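Local atomic coordinates of uncharacterized protein YPL067C (PDB entry 5KCI), a protein that is of unknown function but, as a cytoplasmic yeast protein of the DUF3605 family with a histidine triad, is probably linked to amyloid toxicity. Residues 79-84 against 107-112; 64-69 against 86-91. All coordinates share one frame; numbering follows the deposited sequence.

Contact 1. Residues 79-84 against 107-112; sequences KAFSSS and LWSKVA
K79 meets V111 through its backbone, the carbonyl carbon C of K79 lying 4.4 Å from V111 CG2. The neighbouring O of K79 is gripped twice, by the backbone N and the hydroxyl of S82; the OG of S82 sits 2.7 Å from it, in the carbonyl plane and on a lone pair. The backbone bond closes a type II turn from K79 to S82, and the hydroxyl bond reinforces it. At its second position A80 points its methyl toward the other segment, with CB 3.7 Å from V111 CB. V111 has CG1 anti to its backbone N (chi1 -176°); CG1 packs by the A80 methyl while CG2 packs by A80 CA. F81 follows with the positive phi of the third turn position. Its ring reaches L107 tip to tip, CE1 of F81 being 4.0 Å from L107 CD2, and A80 CB lies over one face, offset toward the rim. The backbone N of F81 donates to a bridging water at 2.8 Å, which in turn donates to S109 OG at 2.7 Å. The hydroxyl OG of S109 donates a hydrogen bond to V111 O at 2.7 Å, so water and serine carry the polar link inside an otherwise apolar contact. F81 also stacks on F133 and, with L107, touches M130 of helix 120-135, whose R129 bonds A80 O. The turn thus touches both that helix and the chain at the end of strand 102-109, which pairs with strand 165-172.

Contact 2. Residues 64-69 against 86-91; sequences LGWSLD and LYAVRA
L64 and W66 approach strand 87-91 from the same segment but in different ways, one with a methyl and one with a ring edge. CD2 of L64 lies 3.8 Å from A88 CB and, over one face of the R90 guanidinium, 3.7 Å from R90 NH2. The side chains of L64 and R90 slide past each other in opposite directions, and a bend at chi2 (-78°) turns CD of R90 off the extended course. Its NH1 donates to V89 O at 3.1 Å; the acceptor lies in the guanidinium plane, whereas the donor stands above the carbonyl plane. Between the leucine and the tryptophan, G65, the first residue to leave helix 56-64, has positive phi and two bonds back into the last turn, a Schellman motif. W66 then presents its six-membered rim to the backbone of Y87, CZ2 of W66 being 3.7 Å from Y87 C, with that carbon near the ring plane. L64 CB stands 3.7 Å above one face of the same indole. An alanine at W66 removes the indole, which would probably open a gap beside the Y87 backbone and leave K110 without its cation-pi partner. The Y87 side chain starts away from this segment, meets F133 edge-to-face and hydrogen-bonds F195 O through OH.

In the fold
Each contact uses one of two paired antiparallel strands, contact 1 the end of 102-109 and contact 2 87-91: W108 N and A88 O, and K110 N and L86 O, are each 2.8 Å apart, probable hydrogen bonds joining the two sites. Four of six touching residues are buried in contact 1, three of six in contact 2, and each has one exposed residue. F133 of helix 120-135 receives F81 and Y87, while W66 and L64 pack on W108. Contact 1 adds a water bridge to its apolar packing; contact 2 relies on an aliphatic group over a guanidinium and an indole edge on backbone. The zinc ion lies nearer contact 2, about 4 Å from the A88 side chain, against about 9 Å from that of L107.

Contact 1. Residues 79-84 against 107-112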
ATOM      1  N   LYS A  79      11.102   1.578  15.366  1.00 50.98           N
ATOM      2  CA  LYS A  79       9.729   1.953  15.040  1.00 45.57           C
ATOM      3  C   LYS A  79       9.465   1.780  13.548  1.00 37.59           C
ATOM      4  O   LYS A  79      10.350   2.001  12.724  1.00 34.48           O
ATOM      5  CB  LYS A  79       9.460   3.416  15.434  1.00 48.97           C
ATOM      6  CG  LYS A  79       9.070   3.658  16.900  1.00 56.55           C
ATOM      7  CD  LYS A  79       9.080   5.163  17.255  1.00 55.66           C
ATOM      8  CE  LYS A  79       7.879   5.918  16.697  1.00 58.70           C
ATOM      9  NZ  LYS A  79       8.007   7.422  16.862  1.00 59.09           N
ATOM     10  N   ALA A  80       8.238   1.382  13.209  1.00 32.12           N
ATOM     11  CA  ALA A  80       7.820   1.274  11.824  1.00 30.15           C
ATOM     12  C   ALA A  80       8.122   2.589  11.124  1.00 29.78           C
ATOM     13  O   ALA A  80       7.962   3.653  11.718  1.00 29.77           O
ATOM     14  CB  ALA A  80       6.329   0.968  11.748  1.00 27.07           C
ATOM     15  N   PHE A  81       8.658   2.504   9.910  1.00 38.28           N
ATOM     16  CA  PHE A  81       8.941   3.651   9.045  1.00 39.33           C
ATOM     17  C   PHE A  81      10.082   4.537   9.556  1.00 40.35           C
ATOM     18  O   PHE A  81      10.369   5.577   8.927  1.00 34.43           O
ATOM     19  CB  PHE A  81       7.687   4.515   8.832  1.00 32.79           C
ATOM     20  CG  PHE A  81       6.502   3.732   8.360  1.00 30.59           C
ATOM     21  CD1 PHE A  81       6.607   2.889   7.255  1.00 27.40           C
ATOM     22  CD2 PHE A  81       5.293   3.811   9.033  1.00 29.57           C
ATOM     23  CE1 PHE A  81       5.525   2.142   6.826  1.00 31.09           C
ATOM     24  CE2 PHE A  81       4.213   3.072   8.614  1.00 28.40           C
ATOM     25  CZ  PHE A  81       4.324   2.230   7.514  1.00 26.24           C
ATOM     26  N   SER A  82      10.763   4.155  10.646  1.00 37.34           N
ATOM     27  CA  SER A  82      11.844   4.954  11.208  1.00 31.42           C
ATOM     28  C   SER A  82      13.094   4.932  10.353  1.00 31.73           C
ATOM     29  O   SER A  82      13.981   5.758  10.567  1.00 37.20           O
ATOM     30  CB  SER A  82      12.233   4.445  12.595  1.00 34.73           C
ATOM     31  OG  SER A  82      12.789   3.158  12.454  1.00 33.88           O
ATOM     32  N   SER A  83      13.201   3.989   9.425  1.00 38.39           N
ATOM     33  CA  SER A  83      14.358   3.868   8.555  1.00 47.40           C
ATOM     34  C   SER A  83      13.900   3.304   7.219  1.00 37.57           C
ATOM     35  O   SER A  83      13.011   2.455   7.184  1.00 37.61           O
ATOM     36  CB  SER A  83      15.416   2.950   9.174  1.00 53.85           C
ATOM     37  OG  SER A  83      16.421   2.656   8.231  1.00 52.12           O
ATOM     38  N   SER A  84      14.503   3.779   6.123  1.00 43.86           N
ATOM     39  CA  SER A  84      14.069   3.346   4.798  1.00 46.73           C
ATOM     40  C   SER A  84      14.293   1.855   4.569  1.00 37.77           C
ATOM     41  O   SER A  84      13.684   1.274   3.658  1.00 36.34           O
ATOM     42  CB  SER A  84      14.779   4.167   3.718  1.00 53.11           C
ATOM     43  OG  SER A  84      16.179   3.956   3.707  1.00 52.14           O
ATOM     44  N   LEU A 107       2.425  -0.589   0.019  1.00 23.22           N
ATOM     45  CA  LEU A 107       3.453  -0.240   0.976  1.00 25.35           C
ATOM     46  C   LEU A 107       3.673  -1.404   1.936  1.00 25.63           C
ATOM     47  O   LEU A 107       2.834  -1.665   2.796  1.00 26.54           O
ATOM     48  CB  LEU A 107       3.024   0.994   1.767  1.00 25.22           C
ATOM     49  CG  LEU A 107       3.874   1.405   2.957  1.00 27.63           C
ATOM     50  CD1 LEU A 107       5.278   1.796   2.518  1.00 27.27           C
ATOM     51  CD2 LEU A 107       3.182   2.592   3.677  1.00 29.59           C
ATOM     52  N   TRP A 108       4.820  -2.041   1.807  1.00 23.36           N
ATOM     53  CA  TRP A 108       5.248  -3.156   2.648  1.00 22.56           C
ATOM     54  C   TRP A 108       6.042  -2.624   3.834  1.00 23.07           C
ATOM     55  O   TRP A 108       6.860  -1.703   3.694  1.00 25.50           O
ATOM     56  CB  TRP A 108       6.108  -4.125   1.835  1.00 23.29           C
ATOM     57  CG  TRP A 108       5.400  -4.722   0.694  1.00 25.24           C
ATOM     58  CD1 TRP A 108       5.352  -4.243  -0.590  1.00 24.36           C
ATOM     59  CD2 TRP A 108       4.602  -5.897   0.723  1.00 25.50           C
ATOM     60  NE1 TRP A 108       4.579  -5.085  -1.372  1.00 26.44           N
ATOM     61  CE2 TRP A 108       4.116  -6.110  -0.585  1.00 24.79           C
ATOM     62  CE3 TRP A 108       4.268  -6.818   1.729  1.00 23.86           C
ATOM     63  CZ2 TRP A 108       3.293  -7.194  -0.900  1.00 30.51           C
ATOM     64  CZ3 TRP A 108       3.458  -7.883   1.410  1.00 28.40           C
ATOM     65  CH2 TRP A 108       2.971  -8.063   0.121  1.00 30.25           C
ATOM     66  N   SER A 109       5.822  -3.225   5.008  1.00 26.65           N
ATOM     67  CA  SER A 109       6.537  -2.810   6.207  1.00 30.33           C
ATOM     68  C   SER A 109       7.053  -4.026   6.981  1.00 29.17           C
ATOM     69  O   SER A 109       6.293  -4.954   7.237  1.00 25.59           O
ATOM     70  CB  SER A 109       5.644  -1.982   7.135  1.00 29.13           C
ATOM     71  OG  SER A 109       6.352  -1.578   8.295  1.00 26.49           O
ATOM     72  N   LYS A 110       8.338  -3.996   7.329  1.00 31.27           N
ATOM     73  CA  LYS A 110       8.951  -5.017   8.179  1.00 35.88           C
ATOM     74  C   LYS A 110       8.334  -5.031   9.565  1.00 36.81           C
ATOM     75  O   LYS A 110       8.322  -6.070  10.232  1.00 33.56           O
ATOM     76  CB  LYS A 110      10.450  -4.751   8.309  1.00 45.82           C
ATOM     77  CG  LYS A 110      11.356  -5.380   7.281  1.00 51.53           C
ATOM     78  CD  LYS A 110      12.796  -5.429   7.814  1.00 50.57           C
ATOM     79  CE  LYS A 110      13.840  -5.389   6.694  1.00 57.67           C
ATOM     80  NZ  LYS A 110      15.131  -4.763   7.118  1.00 66.70           N
ATOM     81  N   VAL A 111       7.865  -3.877  10.030  1.00 32.23           N
ATOM     82  CA  VAL A 111       7.211  -3.732  11.325  1.00 33.83           C
ATOM     83  C   VAL A 111       5.713  -3.720  11.079  1.00 36.80           C
ATOM     84  O   VAL A 111       5.193  -2.875  10.334  1.00 34.73           O
ATOM     85  CB  VAL A 111       7.662  -2.448  12.039  1.00 31.31           C
ATOM     86  CG1 VAL A 111       7.041  -2.357  13.421  1.00 30.01           C
ATOM     87  CG2 VAL A 111       9.173  -2.393  12.134  1.00 39.13           C
ATOM     88  N   ALA A 112       5.016  -4.663  11.687  1.00 32.07           N
ATOM     89  CA  ALA A 112       3.571  -4.665  11.567  1.00 36.28           C
ATOM     90  C   ALA A 112       2.995  -3.446  12.286  1.00 35.57           C
ATOM     91  O   ALA A 112       3.546  -2.963  13.282  1.00 34.07           O
ATOM     92  CB  ALA A 112       3.000  -5.971  12.143  1.00 42.59           C
TER
HETATM   93  O   HOH W   1       8.479  -0.034   8.654  1.00 28.58           O

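Contact 2. Residues 64-69 against 86-91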
ATOM      1  N   LEU A  64      12.157  -8.523  -1.302  1.00 43.98           N
ATOM      2  CA  LEU A  64      12.376  -7.231  -0.673  1.00 41.39           C
ATOM      3  C   LEU A  64      13.731  -7.158   0.007  1.00 47.40           C
ATOM      4  O   LEU A  64      14.127  -6.073   0.438  1.00 45.58           O
ATOM      5  CB  LEU A  64      11.273  -6.942   0.346  1.00 37.93           C
ATOM      6  CG  LEU A  64       9.884  -6.674  -0.234  1.00 34.99           C
ATOM      7  CD1 LEU A  64       8.858  -6.386   0.836  1.00 29.18           C
ATOM      8  CD2 LEU A  64       9.919  -5.512  -1.214  1.00 41.62           C
ATOM      9  N   GLY A  65      14.433  -8.284   0.105  1.00 41.82           N
ATOM     10  CA  GLY A  65      15.708  -8.341   0.796  1.00 46.72           C
ATOM     11  C   GLY A  65      15.574  -8.476   2.289  1.00 46.91           C
ATOM     12  O   GLY A  65      16.475  -8.060   3.028  1.00 48.67           O
ATOM     13  N   TRP A  66      14.457  -9.028   2.765  1.00 43.25           N
ATOM     14  CA  TRP A  66      14.161  -9.078   4.187  1.00 45.13           C
ATOM     15  C   TRP A  66      14.306 -10.477   4.782  1.00 54.29           C
ATOM     16  O   TRP A  66      13.995 -10.664   5.962  1.00 45.35           O
ATOM     17  CB  TRP A  66      12.742  -8.558   4.440  1.00 37.42           C
ATOM     18  CG  TRP A  66      12.546  -7.090   4.054  1.00 38.41           C
ATOM     19  CD1 TRP A  66      13.503  -6.227   3.566  1.00 41.71           C
ATOM     20  CD2 TRP A  66      11.328  -6.338   4.122  1.00 33.87           C
ATOM     21  NE1 TRP A  66      12.943  -4.977   3.331  1.00 36.63           N
ATOM     22  CE2 TRP A  66      11.613  -5.020   3.656  1.00 34.13           C
ATOM     23  CE3 TRP A  66      10.023  -6.641   4.510  1.00 32.55           C
ATOM     24  CZ2 TRP A  66      10.633  -4.019   3.578  1.00 30.79           C
ATOM     25  CZ3 TRP A  66       9.056  -5.639   4.430  1.00 32.47           C
ATOM     26  CH2 TRP A  66       9.372  -4.341   3.969  1.00 30.49           C
ATOM     27  N   SER A  67      14.771 -11.455   4.010  1.00 67.85           N
ATOM     28  CA  SER A  67      14.952 -12.806   4.530  1.00 80.62           C
ATOM     29  C   SER A  67      16.038 -12.839   5.606  1.00101.58           C
ATOM     30  O   SER A  67      16.876 -11.940   5.714  1.00109.18           O
ATOM     31  CB  SER A  67      15.315 -13.770   3.398  1.00 71.12           C
ATOM     32  OG  SER A  67      16.565 -13.435   2.821  1.00 66.69           O
ATOM     33  N   LEU A  68      16.019 -13.908   6.412  1.00 96.71           N
ATOM     34  CA  LEU A  68      17.007 -14.065   7.475  1.00102.70           C
ATOM     35  C   LEU A  68      18.418 -14.245   6.928  1.00108.11           C
ATOM     36  O   LEU A  68      19.387 -13.987   7.650  1.00106.78           O
ATOM     37  CB  LEU A  68      16.645 -15.252   8.371  1.00101.16           C
ATOM     38  CG  LEU A  68      15.245 -15.264   8.996  1.00 94.80           C
ATOM     39  CD1 LEU A  68      15.068 -16.492   9.883  1.00 90.10           C
ATOM     40  CD2 LEU A  68      14.973 -13.992   9.787  1.00 94.24           C
ATOM     41  N   ASP A  69      18.553 -14.692   5.677  1.00113.16           N
ATOM     42  CA  ASP A  69      19.864 -14.744   5.039  1.00119.76           C
ATOM     43  C   ASP A  69      20.552 -13.387   5.099  1.00125.98           C
ATOM     44  O   ASP A  69      21.725 -13.282   5.474  1.00130.00           O
ATOM     45  CB  ASP A  69      19.716 -15.191   3.584  1.00121.07           C
ATOM     46  CG  ASP A  69      19.150 -16.587   3.457  1.00127.33           C
ATOM     47  OD1 ASP A  69      19.554 -17.467   4.245  1.00130.51           O
ATOM     48  OD2 ASP A  69      18.300 -16.800   2.566  1.00129.15           O
ATOM     49  N   LEU A  86      13.224  -0.409   6.435  1.00 40.53           N
ATOM     50  CA  LEU A  86      12.139  -1.110   7.099  1.00 38.25           C
ATOM     51  C   LEU A  86      10.855  -1.124   6.280  1.00 35.79           C
ATOM     52  O   LEU A  86       9.845  -1.660   6.754  1.00 31.56           O
ATOM     53  CB  LEU A  86      11.863  -0.468   8.464  1.00 38.58           C
ATOM     54  CG  LEU A  86      12.998  -0.573   9.501  1.00 40.74           C
ATOM     55  CD1 LEU A  86      12.611   0.100  10.807  1.00 47.49           C
ATOM     56  CD2 LEU A  86      13.364  -2.023   9.763  1.00 42.85           C
ATOM     57  N   TYR A  87      10.851  -0.527   5.086  1.00 31.67           N
ATOM     58  CA  TYR A  87       9.646  -0.509   4.278  1.00 26.01           C
ATOM     59  C   TYR A  87      10.010  -0.445   2.802  1.00 28.18           C
ATOM     60  O   TYR A  87      11.153  -0.184   2.426  1.00 33.13           O
ATOM     61  CB  TYR A  87       8.737   0.674   4.679  1.00 24.95           C
ATOM     62  CG  TYR A  87       9.404   2.017   4.599  1.00 28.75           C
ATOM     63  CD1 TYR A  87       9.463   2.742   3.407  1.00 28.07           C
ATOM     64  CD2 TYR A  87       9.987   2.571   5.723  1.00 32.06           C
ATOM     65  CE1 TYR A  87      10.087   3.992   3.360  1.00 28.40           C
ATOM     66  CE2 TYR A  87      10.620   3.810   5.678  1.00 32.82           C
ATOM     67  CZ  TYR A  87      10.677   4.510   4.504  1.00 27.13           C
ATOM     68  OH  TYR A  87      11.310   5.746   4.477  1.00 31.37           O
ATOM     69  N   ALA A  88       9.007  -0.674   1.962  1.00 25.96           N
ATOM     70  CA  ALA A  88       9.197  -0.603   0.521  1.00 28.50           C
ATOM     71  C   ALA A  88       7.856  -0.308  -0.133  1.00 33.38           C
ATOM     72  O   ALA A  88       6.828  -0.846   0.279  1.00 27.82           O
ATOM     73  CB  ALA A  88       9.785  -1.907  -0.021  1.00 27.53           C
ATOM     74  N   VAL A  89       7.870   0.541  -1.150  1.00 28.41           N
ATOM     75  CA  VAL A  89       6.667   0.881  -1.904  1.00 28.99           C
ATOM     76  C   VAL A  89       6.814   0.320  -3.314  1.00 31.05           C
ATOM     77  O   VAL A  89       7.869   0.462  -3.948  1.00 33.29           O
ATOM     78  CB  VAL A  89       6.399   2.400  -1.891  1.00 31.23           C
ATOM     79  CG1 VAL A  89       7.536   3.155  -2.488  1.00 45.21           C
ATOM     80  CG2 VAL A  89       5.111   2.713  -2.634  1.00 32.10           C
ATOM     81  N   ARG A  90       5.766  -0.358  -3.787  1.00 31.05           N
ATOM     82  CA  ARG A  90       5.727  -0.958  -5.110  1.00 28.62           C
ATOM     83  C   ARG A  90       4.418  -0.602  -5.789  1.00 29.46           C
ATOM     84  O   ARG A  90       3.425  -0.316  -5.124  1.00 29.54           O
ATOM     85  CB  ARG A  90       5.843  -2.490  -5.040  1.00 27.88           C
ATOM     86  CG  ARG A  90       7.137  -3.002  -4.450  1.00 36.87           C
ATOM     87  CD  ARG A  90       8.263  -2.926  -5.449  1.00 43.36           C
ATOM     88  NE  ARG A  90       9.518  -3.492  -4.958  1.00 44.89           N
ATOM     89  CZ  ARG A  90      10.389  -2.849  -4.186  1.00 50.36           C
ATOM     90  NH1 ARG A  90      10.149  -1.613  -3.788  1.00 50.32           N
ATOM     91  NH2 ARG A  90      11.503  -3.455  -3.798  1.00 53.88           N
ATOM     92  N   ALA A  91       4.430  -0.561  -7.120  1.00 30.87           N
ATOM     93  CA  ALA A  91       3.174  -0.508  -7.852  1.00 29.26           C
ATOM     94  C   ALA A  91       2.469  -1.855  -7.743  1.00 38.19           C
ATOM     95  O   ALA A  91       3.110  -2.904  -7.805  1.00 35.91           O
ATOM     96  CB  ALA A  91       3.427  -0.147  -9.323  1.00 40.84           C
TER